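Local coordinates for ATP phosphoribosyltransferase regulatory subunit (Bacillus halodurans, PDB 3OD1), which is probably required, together with HisG, for the first step of histidine biosynthesis and may allow that step to be feedback-regulated by histidine, at residues 163-168 / 263-268; 144-149 / 254-259; 338-343 / 364-369. One frame throughout, in Å; residues are numbered along the deposited sequence.

Interactions 1 and 2 lie in the histidyl-tRNA synthetase-like part of the chain, their centres about 12 Å apart. Helix 139-155 runs on to strand 162-167, and helix 240-258 to strand 265-268, so the contacts alternate along the sequence: the helices meet in interaction 2 and the strands that follow them pair in interaction 1. Leu256 and Ile146 pack on Ile165, which makes one core of sheet and helices. Interaction 3 comes later, in the C-terminal domain, its centre about 52 Å from that of interaction 1 and about 48 Å from that of interaction 2. Its Leu367 packs on Tyr259 of the second subunit, so one chain's C-terminal domain probably helps to hold the other's synthetase-like domain.

Interaction 1: 163-168 / 263-268; sequences VAIGHV and EYVKFD
Val163, Ala164 and Ile165 pair in parallel with Val265, Lys266 and Phe267, the two short strand segments twisting against each other by 39°. Four backbone hydrogen bonds join them. Val163 N gives to Tyr264 O at 2.8 Å, and Lys266 N gives to Val163 O, which also receives the CA-H of Val265. Ile165 N bonds to Lys266 O, and Asp268 N closes the series on Ile165 O at 3.0 Å, standing well above that carbonyl plane. In the large mixed sheet of the class II synthetase-like domain, strand 162-167 also pairs with antiparallel strand 281-286 (Ala164 to Glu284, Gly166 to Val282), so this parallel pair is a local exception.

Val163, Ile165, Val265 and Phe267 put their side chains on one face of the sheet. Ile165 does most of the touching there. Its chi1 of -58° sets CG1 anti to the carbonyl carbon, and the extended chi2 carries CD1 to Val265 CB, 4.2 Å away, the two side chains crossing obliquely. Its CB meets the ring of Phe267 at CD1, 4.1 Å away. Helices 139-155 and 240-258 cover this face, with Met149 on Val163 and Leu256 on Val265.

Ala164 and Lys266 point to the other face. Ala164 CB comes within 4.2 Å of Asp268 CB, while Lys266 lays its CG beside Ala164 CA at 4.1 Å. Gly166 CA sits 3.5 Å from Asp268 O, and a side chain at this glycine would run into that oxygen. Asp268 OD1 makes a salt bridge to Arg224 and a hydrogen bond to Thr270 OG1.

Main-chain groups thus do the polar work between the strands, and side chains meet through carbon atoms. Arg224 would probably offset the charge of Asp268 and favour its ionised form.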
ATOM      1  N   VAL B 163      17.353   3.965  21.412  1.00 37.57           N
ATOM      2  CA  VAL B 163      15.986   3.692  21.824  1.00 35.26           C
ATOM      3  C   VAL B 163      15.881   4.008  23.309  1.00 35.43           C
ATOM      4  O   VAL B 163      16.584   3.423  24.135  1.00 35.24           O
ATOM      5  CB  VAL B 163      15.620   2.233  21.567  1.00 37.22           C
ATOM      6  CG1 VAL B 163      14.182   1.937  22.036  1.00 38.30           C
ATOM      7  CG2 VAL B 163      15.792   1.930  20.086  1.00 35.90           C
ATOM      8  N   ALA B 164      15.041   4.976  23.635  1.00 32.95           N
ATOM      9  CA  ALA B 164      14.876   5.399  25.018  1.00 38.76           C
ATOM     10  C   ALA B 164      13.687   4.646  25.605  1.00 39.60           C
ATOM     11  O   ALA B 164      12.638   4.524  24.964  1.00 39.77           O
ATOM     12  CB  ALA B 164      14.650   6.896  25.081  1.00 39.96           C
ATOM     13  N   ILE B 165      13.858   4.130  26.817  1.00 34.86           N
ATOM     14  CA  ILE B 165      12.855   3.274  27.436  1.00 30.87           C
ATOM     15  C   ILE B 165      12.343   3.909  28.708  1.00 33.58           C
ATOM     16  O   ILE B 165      13.137   4.241  29.586  1.00 38.44           O
ATOM     17  CB  ILE B 165      13.466   1.905  27.788  1.00 39.31           C
ATOM     18  CG1 ILE B 165      14.029   1.254  26.524  1.00 39.39           C
ATOM     19  CG2 ILE B 165      12.434   1.017  28.499  1.00 42.50           C
ATOM     20  CD1 ILE B 165      14.703  -0.064  26.761  1.00 43.53           C
ATOM     21  N   GLY B 166      11.021   4.077  28.802  1.00 31.75           N
ATOM     22  CA  GLY B 166      10.377   4.539  30.021  1.00 35.12           C
ATOM     23  C   GLY B 166       9.408   3.514  30.596  1.00 41.96           C
ATOM     24  O   GLY B 166       9.305   2.387  30.103  1.00 39.13           O
ATOM     25  N   HIS B 167       8.681   3.886  31.639  1.00 35.14           N
ATOM     26  CA  HIS B 167       7.707   2.955  32.183  1.00 37.97           C
ATOM     27  C   HIS B 167       6.507   3.675  32.796  1.00 34.95           C
ATOM     28  O   HIS B 167       6.649   4.424  33.757  1.00 42.62           O
ATOM     29  CB  HIS B 167       8.370   2.031  33.209  1.00 38.42           C
ATOM     30  CG  HIS B 167       7.565   0.810  33.518  1.00 45.88           C
ATOM     31  ND1 HIS B 167       6.236   0.870  33.877  1.00 42.88           N
ATOM     32  CD2 HIS B 167       7.897  -0.503  33.521  1.00 47.08           C
ATOM     33  CE1 HIS B 167       5.783  -0.353  34.087  1.00 46.55           C
ATOM     34  NE2 HIS B 167       6.769  -1.205  33.870  1.00 47.09           N
ATOM     35  N   VAL B 168       5.329   3.441  32.229  1.00 39.85           N
ATOM     36  CA  VAL B 168       4.100   4.046  32.730  1.00 41.49           C
ATOM     37  C   VAL B 168       3.871   3.722  34.207  1.00 44.28           C
ATOM     38  O   VAL B 168       3.367   4.558  34.959  1.00 39.97           O
ATOM     39  CB  VAL B 168       2.873   3.579  31.919  1.00 42.95           C
ATOM     40  CG1 VAL B 168       1.571   3.925  32.647  1.00 48.14           C
ATOM     41  CG2 VAL B 168       2.894   4.196  30.545  1.00 37.34           C
ATOM     42  N   GLU B 263      23.838  -1.735  23.557  1.00 50.24           N
ATOM     43  CA  GLU B 263      24.524  -0.505  23.168  1.00 52.31           C
ATOM     44  C   GLU B 263      23.537   0.537  22.653  1.00 55.22           C
ATOM     45  O   GLU B 263      23.810   1.737  22.713  1.00 53.89           O
ATOM     46  CB  GLU B 263      25.601  -0.785  22.109  1.00 60.55           C
ATOM     47  CG  GLU B 263      25.053  -1.297  20.776  1.00 75.05           C
ATOM     48  CD  GLU B 263      26.106  -1.372  19.667  1.00 84.29           C
ATOM     49  OE1 GLU B 263      26.599  -0.309  19.221  1.00 85.27           O
ATOM     50  OE2 GLU B 263      26.425  -2.498  19.225  1.00 85.56           O
ATOM     51  N   TYR B 264      22.384   0.069  22.171  1.00 52.04           N
ATOM     52  CA  TYR B 264      21.401   0.929  21.515  1.00 47.33           C
ATOM     53  C   TYR B 264      20.366   1.530  22.462  1.00 47.14           C
ATOM     54  O   TYR B 264      19.611   2.428  22.082  1.00 52.90           O
ATOM     55  CB  TYR B 264      20.683   0.155  20.403  1.00 50.30           C
ATOM     56  CG  TYR B 264      21.570  -0.162  19.223  1.00 49.43           C
ATOM     57  CD1 TYR B 264      21.801   0.788  18.238  1.00 49.04           C
ATOM     58  CD2 TYR B 264      22.181  -1.402  19.096  1.00 51.24           C
ATOM     59  CE1 TYR B 264      22.612   0.517  17.156  1.00 56.80           C
ATOM     60  CE2 TYR B 264      22.992  -1.687  18.011  1.00 59.64           C
ATOM     61  CZ  TYR B 264      23.203  -0.720  17.046  1.00 58.83           C
ATOM     62  OH  TYR B 264      24.012  -0.981  15.969  1.00 60.87           O
ATOM     63  N   VAL B 265      20.327   1.050  23.697  1.00 41.93           N
ATOM     64  CA  VAL B 265      19.254   1.451  24.586  1.00 42.11           C
ATOM     65  C   VAL B 265      19.717   2.437  25.649  1.00 45.87           C
ATOM     66  O   VAL B 265      20.863   2.406  26.091  1.00 44.43           O
ATOM     67  CB  VAL B 265      18.568   0.229  25.249  1.00 51.22           C
ATOM     68  CG1 VAL B 265      17.979  -0.687  24.184  1.00 52.51           C
ATOM     69  CG2 VAL B 265      19.542  -0.526  26.120  1.00 51.62           C
ATOM     70  N   LYS B 266      18.816   3.331  26.033  1.00 39.89           N
ATOM     71  CA  LYS B 266      19.032   4.173  27.192  1.00 44.82           C
ATOM     72  C   LYS B 266      17.700   4.327  27.911  1.00 44.80           C
ATOM     73  O   LYS B 266      16.672   3.865  27.419  1.00 41.09           O
ATOM     74  CB  LYS B 266      19.642   5.516  26.791  1.00 53.33           C
ATOM     75  CG  LYS B 266      18.817   6.349  25.835  1.00 56.97           C
ATOM     76  CD  LYS B 266      19.601   7.582  25.413  1.00 66.67           C
ATOM     77  CE  LYS B 266      18.718   8.622  24.730  1.00 75.92           C
ATOM     78  NZ  LYS B 266      19.481   9.869  24.401  1.00 79.64           N
ATOM     79  N   PHE B 267      17.716   4.934  29.090  1.00 37.44           N
ATOM     80  CA  PHE B 267      16.498   5.048  29.874  1.00 41.10           C
ATOM     81  C   PHE B 267      16.049   6.485  30.021  1.00 46.11           C
ATOM     82  O   PHE B 267      16.863   7.377  30.255  1.00 49.14           O
ATOM     83  CB  PHE B 267      16.677   4.383  31.233  1.00 51.58           C
ATOM     84  CG  PHE B 267      16.934   2.911  31.141  1.00 56.58           C
ATOM     85  CD1 PHE B 267      15.878   2.013  31.131  1.00 55.91           C
ATOM     86  CD2 PHE B 267      18.228   2.428  31.033  1.00 58.37           C
ATOM     87  CE1 PHE B 267      16.110   0.656  31.029  1.00 54.72           C
ATOM     88  CE2 PHE B 267      18.468   1.073  30.937  1.00 61.40           C
ATOM     89  CZ  PHE B 267      17.407   0.185  30.934  1.00 60.14           C
ATOM     90  N   ASP B 268      14.750   6.705  29.857  1.00 37.64           N
ATOM     91  CA  ASP B 268      14.163   8.019  30.073  1.00 33.42           C
ATOM     92  C   ASP B 268      12.856   7.866  30.825  1.00 39.51           C
ATOM     93  O   ASP B 268      11.787   7.747  30.225  1.00 38.78           O
ATOM     94  CB  ASP B 268      13.948   8.753  28.752  1.00 37.44           C
ATOM     95  CG  ASP B 268      13.315  10.120  28.944  1.00 41.60           C
ATOM     96  OD1 ASP B 268      13.197  10.574  30.104  1.00 42.65           O
ATOM     97  OD2 ASP B 268      12.938  10.744  27.933  1.00 44.65           O
TER

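Interaction 2: 144-149 / 254-259; sequences EVIALM and EVLESY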
ATOM      1  N   GLU B 144      11.874  -8.710  23.091  1.00 33.48           N
ATOM      2  CA  GLU B 144      11.752  -9.120  21.688  1.00 32.92           C
ATOM      3  C   GLU B 144      11.334  -7.978  20.756  1.00 34.20           C
ATOM      4  O   GLU B 144      11.976  -7.752  19.739  1.00 32.16           O
ATOM      5  CB  GLU B 144      10.782 -10.296  21.531  1.00 31.60           C
ATOM      6  CG  GLU B 144      10.556 -10.728  20.068  1.00 35.61           C
ATOM      7  CD  GLU B 144       9.451 -11.774  19.919  1.00 41.51           C
ATOM      8  OE1 GLU B 144       9.166 -12.504  20.898  1.00 41.09           O
ATOM      9  OE2 GLU B 144       8.845 -11.850  18.831  1.00 36.15           O
ATOM     10  N   VAL B 145      10.259  -7.267  21.075  1.00 29.98           N
ATOM     11  CA  VAL B 145       9.814  -6.219  20.152  1.00 35.24           C
ATOM     12  C   VAL B 145      10.833  -5.083  20.036  1.00 32.17           C
ATOM     13  O   VAL B 145      10.966  -4.483  18.979  1.00 30.50           O
ATOM     14  CB  VAL B 145       8.406  -5.661  20.489  1.00 35.00           C
ATOM     15  CG1 VAL B 145       7.362  -6.775  20.427  1.00 29.88           C
ATOM     16  CG2 VAL B 145       8.404  -4.985  21.847  1.00 38.36           C
ATOM     17  N   ILE B 146      11.554  -4.785  21.113  1.00 30.65           N
ATOM     18  CA  ILE B 146      12.557  -3.725  21.052  1.00 32.40           C
ATOM     19  C   ILE B 146      13.770  -4.196  20.255  1.00 34.29           C
ATOM     20  O   ILE B 146      14.275  -3.465  19.404  1.00 34.79           O
ATOM     21  CB  ILE B 146      12.987  -3.250  22.462  1.00 31.04           C
ATOM     22  CG1 ILE B 146      11.823  -2.517  23.160  1.00 24.80           C
ATOM     23  CG2 ILE B 146      14.209  -2.362  22.362  1.00 27.43           C
ATOM     24  CD1 ILE B 146      12.102  -2.155  24.634  1.00 34.86           C
ATOM     25  N   ALA B 147      14.210  -5.426  20.522  1.00 33.87           N
ATOM     26  CA  ALA B 147      15.330  -6.033  19.813  1.00 39.23           C
ATOM     27  C   ALA B 147      15.051  -6.202  18.322  1.00 35.50           C
ATOM     28  O   ALA B 147      15.944  -6.030  17.500  1.00 33.21           O
ATOM     29  CB  ALA B 147      15.706  -7.375  20.453  1.00 37.72           C
ATOM     30  N   LEU B 148      13.819  -6.558  17.977  1.00 33.84           N
ATOM     31  CA  LEU B 148      13.421  -6.644  16.579  1.00 33.05           C
ATOM     32  C   LEU B 148      13.465  -5.260  15.930  1.00 34.14           C
ATOM     33  O   LEU B 148      14.024  -5.096  14.851  1.00 35.06           O
ATOM     34  CB  LEU B 148      12.029  -7.261  16.452  1.00 34.63           C
ATOM     35  CG  LEU B 148      11.364  -7.257  15.068  1.00 36.15           C
ATOM     36  CD1 LEU B 148      12.290  -7.854  14.004  1.00 30.01           C
ATOM     37  CD2 LEU B 148      10.043  -8.015  15.135  1.00 30.31           C
HETATM   38  N   MSE B 149      12.905  -4.258  16.599  1.00 34.44           N
HETATM   39  CA  MSE B 149      12.934  -2.904  16.057  1.00 34.57           C
HETATM   40  C   MSE B 149      14.364  -2.464  15.752  1.00 33.09           C
HETATM   41  O   MSE B 149      14.639  -1.866  14.696  1.00 33.54           O
HETATM   42  CB  MSE B 149      12.297  -1.912  17.028  1.00 31.54           C
HETATM   43  CG  MSE B 149      11.913  -0.590  16.344  1.00 34.67           C
HETATM   44 SE   MSE B 149      11.027   0.682  17.534  0.73 40.87          SE
HETATM   45  CE  MSE B 149      12.484   1.068  18.753  1.00 27.77           C
ATOM     46  N   GLU B 254      18.303  -6.814  30.928  1.00 46.10           N
ATOM     47  CA  GLU B 254      19.003  -8.093  30.876  1.00 47.77           C
ATOM     48  C   GLU B 254      18.688  -8.843  29.589  1.00 43.86           C
ATOM     49  O   GLU B 254      19.592  -9.370  28.931  1.00 49.03           O
ATOM     50  CB  GLU B 254      18.642  -8.962  32.097  1.00 44.13           C
ATOM     51  CG  GLU B 254      19.190  -8.430  33.412  1.00 56.41           C
ATOM     52  CD  GLU B 254      18.695  -9.210  34.631  1.00 65.19           C
ATOM     53  OE1 GLU B 254      17.909 -10.173  34.469  1.00 70.24           O
ATOM     54  OE2 GLU B 254      19.090  -8.844  35.755  1.00 66.24           O
ATOM     55  N   VAL B 255      17.404  -8.891  29.234  1.00 42.53           N
ATOM     56  CA  VAL B 255      16.973  -9.515  27.982  1.00 38.10           C
ATOM     57  C   VAL B 255      17.627  -8.854  26.775  1.00 36.22           C
ATOM     58  O   VAL B 255      18.093  -9.532  25.859  1.00 41.59           O
ATOM     59  CB  VAL B 255      15.439  -9.460  27.802  1.00 40.77           C
ATOM     60  CG1 VAL B 255      15.040 -10.059  26.454  1.00 39.35           C
ATOM     61  CG2 VAL B 255      14.729 -10.192  28.946  1.00 36.95           C
ATOM     62  N   LEU B 256      17.668  -7.527  26.766  1.00 39.42           N
ATOM     63  CA  LEU B 256      18.279  -6.811  25.639  1.00 35.55           C
ATOM     64  C   LEU B 256      19.779  -7.113  25.530  1.00 38.81           C
ATOM     65  O   LEU B 256      20.335  -7.200  24.423  1.00 40.21           O
ATOM     66  CB  LEU B 256      18.009  -5.303  25.745  1.00 40.11           C
ATOM     67  CG  LEU B 256      16.538  -4.915  25.557  1.00 42.41           C
ATOM     68  CD1 LEU B 256      16.303  -3.438  25.823  1.00 41.14           C
ATOM     69  CD2 LEU B 256      16.093  -5.293  24.146  1.00 38.67           C
ATOM     70  N   GLU B 257      20.425  -7.282  26.685  1.00 42.38           N
ATOM     71  CA  GLU B 257      21.833  -7.667  26.716  1.00 45.62           C
ATOM     72  C   GLU B 257      22.012  -9.001  26.009  1.00 49.33           C
ATOM     73  O   GLU B 257      22.907  -9.159  25.181  1.00 52.21           O
ATOM     74  CB  GLU B 257      22.347  -7.769  28.162  1.00 53.35           C
ATOM     75  CG  GLU B 257      22.424  -6.436  28.892  1.00 60.04           C
ATOM     76  CD  GLU B 257      23.177  -6.535  30.206  1.00 66.03           C
ATOM     77  OE1 GLU B 257      22.703  -7.239  31.123  1.00 66.09           O
ATOM     78  OE2 GLU B 257      24.249  -5.906  30.317  1.00 68.45           O
ATOM     79  N   SER B 258      21.152  -9.962  26.334  1.00 44.43           N
ATOM     80  CA  SER B 258      21.207 -11.264  25.685  1.00 43.63           C
ATOM     81  C   SER B 258      21.064 -11.120  24.183  1.00 43.41           C
ATOM     82  O   SER B 258      21.720 -11.833  23.421  1.00 44.18           O
ATOM     83  CB  SER B 258      20.127 -12.194  26.238  1.00 37.33           C
ATOM     84  OG  SER B 258      20.359 -12.430  27.612  1.00 47.43           O
ATOM     85  N   TYR B 259      20.205 -10.199  23.748  1.00 40.83           N
ATOM     86  CA  TYR B 259      20.088  -9.920  22.318  1.00 43.09           C
ATOM     87  C   TYR B 259      21.261  -9.122  21.756  1.00 45.68           C
ATOM     88  O   TYR B 259      21.305  -8.854  20.560  1.00 47.31           O
ATOM     89  CB  TYR B 259      18.804  -9.156  21.994  1.00 39.89           C
ATOM     90  CG  TYR B 259      17.562 -10.006  21.886  1.00 36.98           C
ATOM     91  CD1 TYR B 259      17.299 -10.754  20.744  1.00 36.10           C
ATOM     92  CD2 TYR B 259      16.622 -10.022  22.912  1.00 34.87           C
ATOM     93  CE1 TYR B 259      16.136 -11.526  20.641  1.00 34.11           C
ATOM     94  CE2 TYR B 259      15.470 -10.774  22.818  1.00 34.56           C
ATOM     95  CZ  TYR B 259      15.228 -11.525  21.683  1.00 39.28           C
ATOM     96  OH  TYR B 259      14.075 -12.278  21.603  1.00 34.71           O
TER
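Ala147 pushes its methyl group onto the ring of Tyr259, and this small bump against a flat plate is the centre of the contact. CB stands 3.7 Å from the ring centroid, only 19° off the normal. It is displaced toward the CG end of the ring, where the gap from Ala147 CB to Tyr259 CG narrows to 3.5 Å. The tyrosine follows the last turn of helix 240-258. Its CB points toward helix 139-155, and chi1 of -81° sets CG anti to the carbonyl carbon, under the Ala147 methyl.

The far end of the same ring passes the preceding turn of that helix. There Tyr259 OH lies 3.8 Å from Glu144 CB, the aliphatic root of the side chain. The carboxylate has its partners elsewhere: OE2 bonds to Tyr43 OH and OE1 forms a salt bridge with Arg105.

Next to the ring, Leu256 supplies the second bump. Its CD2 methyl sits in the notch between Ile146 and Ala147, 3.9 Å from Ile146 CG2 and 4.1 Å from Ala147 N. Leucine and isoleucine cross at about a right angle. The small side chain of Ala147 is consistent with the close approach of the backbones, Ala147 CA lying 6.6 Å from Leu256 CA.

Both helices lie against the sheet of the synthetase-like domain, Ile146 and Leu256 touching Ile165 of strand 162-167. The second subunit adds to the packing, its Ile352 touching Ser258 and Tyr259 and its Leu367 touching Glu144. The helices therefore grip each other through carbon surfaces and fit, while the buried charge of Glu144 is probably offset by Arg105.

Interaction 3: 338-343 / 364-369; sequences QTCILF and AVVLQD
A beta-alpha-beta crossover makes this contact: strand 339-343 and strand 365-369, joined through helix 348-359, run side by side in the parallel sheet of the C-terminal domain. Five backbone hydrogen bonds bind them in sequence, from Thr339 N on Ala364 O to Phe343 N on Gln368 O at 2.8 Å.

On the face turned to helix 348-359, Ile341 spreads over two partners, CD1 meeting Val365 CG1 at 3.7 Å and CG2 meeting Leu367 CD1. Phe343 has its CG between the backbone N and the carbonyl carbon (chi1 67°), and the ring reaches across to the other strand. Asp369 CA sits over one ring face, 3.8 Å from the centroid, and Leu367 CD1 comes to 3.7 Å from Phe343 CD2. Closer still, Phe343 CE2 lies 3.2 Å from Asp369 N. An alanine in place of Phe343 would probably leave a gap over the 368-369 peptide and Leu367 CD1 without its ring neighbour.

On the other face, Leu342 CD2 lies 3.8 Å from Gln368 CG. Beyond it the Gln368 amide bridges to the second subunit, OE1 to Arg105 and NE2 to Asp136, both of that subunit, and the same NE2 also gives a nearly straight bond (175°) to Asp369 O at 2.9 Å.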
ATOM      1  N   GLN B 338      18.063   2.161 -16.017  1.00 60.11           N
ATOM      2  CA  GLN B 338      17.588   1.386 -17.155  1.00 53.67           C
ATOM      3  C   GLN B 338      18.432   1.539 -18.427  1.00 54.00           C
ATOM      4  O   GLN B 338      19.081   2.567 -18.645  1.00 54.71           O
ATOM      5  CB  GLN B 338      16.124   1.737 -17.430  1.00 52.39           C
ATOM      6  CG  GLN B 338      15.174   1.324 -16.302  1.00 57.38           C
ATOM      7  CD  GLN B 338      14.570   2.508 -15.563  1.00 55.34           C
ATOM      8  OE1 GLN B 338      15.063   3.632 -15.649  1.00 57.14           O
ATOM      9  NE2 GLN B 338      13.494   2.257 -14.830  1.00 55.99           N
ATOM     10  N   THR B 339      18.431   0.489 -19.244  1.00 50.17           N
ATOM     11  CA  THR B 339      18.964   0.543 -20.600  1.00 45.89           C
ATOM     12  C   THR B 339      17.815   0.843 -21.573  1.00 48.09           C
ATOM     13  O   THR B 339      16.668   0.452 -21.326  1.00 46.04           O
ATOM     14  CB  THR B 339      19.604  -0.788 -20.994  1.00 46.65           C
ATOM     15  OG1 THR B 339      20.740  -1.039 -20.162  1.00 56.77           O
ATOM     16  CG2 THR B 339      20.051  -0.753 -22.420  1.00 46.36           C
ATOM     17  N   CYS B 340      18.118   1.542 -22.666  1.00 45.44           N
ATOM     18  CA  CYS B 340      17.101   1.903 -23.647  1.00 45.57           C
ATOM     19  C   CYS B 340      17.502   1.443 -25.051  1.00 42.71           C
ATOM     20  O   CYS B 340      18.555   1.813 -25.553  1.00 46.01           O
ATOM     21  CB  CYS B 340      16.863   3.414 -23.646  1.00 46.40           C
ATOM     22  SG  CYS B 340      15.666   3.980 -24.880  1.00 50.26           S
ATOM     23  N   ILE B 341      16.664   0.615 -25.665  1.00 40.06           N
ATOM     24  CA  ILE B 341      16.873   0.191 -27.043  1.00 42.30           C
ATOM     25  C   ILE B 341      15.906   0.976 -27.918  1.00 37.54           C
ATOM     26  O   ILE B 341      14.695   0.876 -27.749  1.00 33.52           O
ATOM     27  CB  ILE B 341      16.620  -1.325 -27.222  1.00 38.47           C
ATOM     28  CG1 ILE B 341      17.625  -2.139 -26.398  1.00 36.26           C
ATOM     29  CG2 ILE B 341      16.690  -1.713 -28.699  1.00 32.92           C
ATOM     30  CD1 ILE B 341      17.236  -3.603 -26.221  1.00 33.66           C
ATOM     31  N   LEU B 342      16.448   1.791 -28.809  1.00 38.74           N
ATOM     32  CA  LEU B 342      15.632   2.560 -29.747  1.00 36.93           C
ATOM     33  C   LEU B 342      15.563   1.794 -31.055  1.00 39.32           C
ATOM     34  O   LEU B 342      16.593   1.423 -31.615  1.00 41.40           O
ATOM     35  CB  LEU B 342      16.252   3.939 -29.996  1.00 34.15           C
ATOM     36  CG  LEU B 342      16.333   4.862 -28.779  1.00 41.93           C
ATOM     37  CD1 LEU B 342      17.330   5.986 -29.021  1.00 45.14           C
ATOM     38  CD2 LEU B 342      14.945   5.414 -28.426  1.00 45.32           C
ATOM     39  N   PHE B 343      14.359   1.543 -31.546  1.00 32.54           N
ATOM     40  CA  PHE B 343      14.257   0.780 -32.780  1.00 39.71           C
ATOM     41  C   PHE B 343      13.416   1.462 -33.837  1.00 38.90           C
ATOM     42  O   PHE B 343      12.626   2.346 -33.536  1.00 37.46           O
ATOM     43  CB  PHE B 343      13.743  -0.643 -32.520  1.00 37.13           C
ATOM     44  CG  PHE B 343      12.314  -0.708 -32.048  1.00 37.52           C
ATOM     45  CD1 PHE B 343      11.285  -0.960 -32.941  1.00 42.94           C
ATOM     46  CD2 PHE B 343      12.003  -0.550 -30.710  1.00 37.15           C
ATOM     47  CE1 PHE B 343       9.971  -1.033 -32.504  1.00 36.79           C
ATOM     48  CE2 PHE B 343      10.685  -0.616 -30.269  1.00 32.32           C
ATOM     49  CZ  PHE B 343       9.674  -0.861 -31.167  1.00 33.82           C
ATOM     50  N   ALA B 364      16.962  -4.179 -16.620  1.00 44.59           N
ATOM     51  CA  ALA B 364      15.785  -3.398 -16.953  1.00 43.61           C
ATOM     52  C   ALA B 364      16.021  -2.714 -18.293  1.00 45.75           C
ATOM     53  O   ALA B 364      17.051  -2.060 -18.488  1.00 45.42           O
ATOM     54  CB  ALA B 364      15.503  -2.369 -15.856  1.00 43.94           C
ATOM     55  N   VAL B 365      15.061  -2.863 -19.209  1.00 37.10           N
ATOM     56  CA  VAL B 365      15.187  -2.317 -20.558  1.00 39.42           C
ATOM     57  C   VAL B 365      13.935  -1.564 -21.001  1.00 32.97           C
ATOM     58  O   VAL B 365      12.824  -2.086 -20.926  1.00 31.94           O
ATOM     59  CB  VAL B 365      15.473  -3.428 -21.599  1.00 40.51           C
ATOM     60  CG1 VAL B 365      15.724  -2.814 -22.968  1.00 35.73           C
ATOM     61  CG2 VAL B 365      16.677  -4.253 -21.184  1.00 45.13           C
ATOM     62  N   VAL B 366      14.122  -0.334 -21.462  1.00 36.09           N
ATOM     63  CA  VAL B 366      13.058   0.378 -22.143  1.00 35.43           C
ATOM     64  C   VAL B 366      13.220   0.108 -23.643  1.00 35.93           C
ATOM     65  O   VAL B 366      14.251   0.429 -24.229  1.00 32.12           O
ATOM     66  CB  VAL B 366      13.114   1.894 -21.873  1.00 35.46           C
ATOM     67  CG1 VAL B 366      12.154   2.643 -22.796  1.00 30.78           C
ATOM     68  CG2 VAL B 366      12.778   2.194 -20.418  1.00 32.41           C
ATOM     69  N   LEU B 367      12.213  -0.523 -24.244  1.00 30.91           N
ATOM     70  CA  LEU B 367      12.224  -0.828 -25.675  1.00 32.66           C
ATOM     71  C   LEU B 367      11.344   0.217 -26.352  1.00 30.29           C
ATOM     72  O   LEU B 367      10.141   0.265 -26.116  1.00 31.92           O
ATOM     73  CB  LEU B 367      11.672  -2.233 -25.902  1.00 37.80           C
ATOM     74  CG  LEU B 367      11.598  -2.785 -27.327  1.00 45.63           C
ATOM     75  CD1 LEU B 367      12.954  -2.810 -28.005  1.00 38.93           C
ATOM     76  CD2 LEU B 367      10.990  -4.177 -27.269  1.00 47.36           C
ATOM     77  N   GLN B 368      11.966   1.094 -27.131  1.00 31.40           N
ATOM     78  CA  GLN B 368      11.309   2.309 -27.589  1.00 30.92           C
ATOM     79  C   GLN B 368      11.364   2.488 -29.113  1.00 34.72           C
ATOM     80  O   GLN B 368      12.448   2.598 -29.716  1.00 28.71           O
ATOM     81  CB  GLN B 368      11.927   3.530 -26.908  1.00 33.27           C
ATOM     82  CG  GLN B 368      11.338   4.836 -27.383  1.00 31.40           C
ATOM     83  CD  GLN B 368       9.885   4.988 -26.971  1.00 36.38           C
ATOM     84  OE1 GLN B 368       9.551   4.908 -25.791  1.00 39.01           O
ATOM     85  NE2 GLN B 368       9.014   5.203 -27.944  1.00 34.03           N
ATOM     86  N   ASP B 369      10.179   2.502 -29.718  1.00 32.76           N
ATOM     87  CA  ASP B 369      10.002   2.860 -31.123  1.00 29.25           C
ATOM     88  C   ASP B 369      10.389   4.305 -31.316  1.00 26.08           C
ATOM     89  O   ASP B 369       9.850   5.210 -30.673  1.00 30.78           O
ATOM     90  CB  ASP B 369       8.540   2.643 -31.538  1.00 36.34           C
ATOM     91  CG  ASP B 369       8.317   2.771 -33.045  1.00 39.86           C
ATOM     92  OD1 ASP B 369       9.019   3.572 -33.711  1.00 34.45           O
ATOM     93  OD2 ASP B 369       7.410   2.074 -33.554  1.00 33.52           O
TER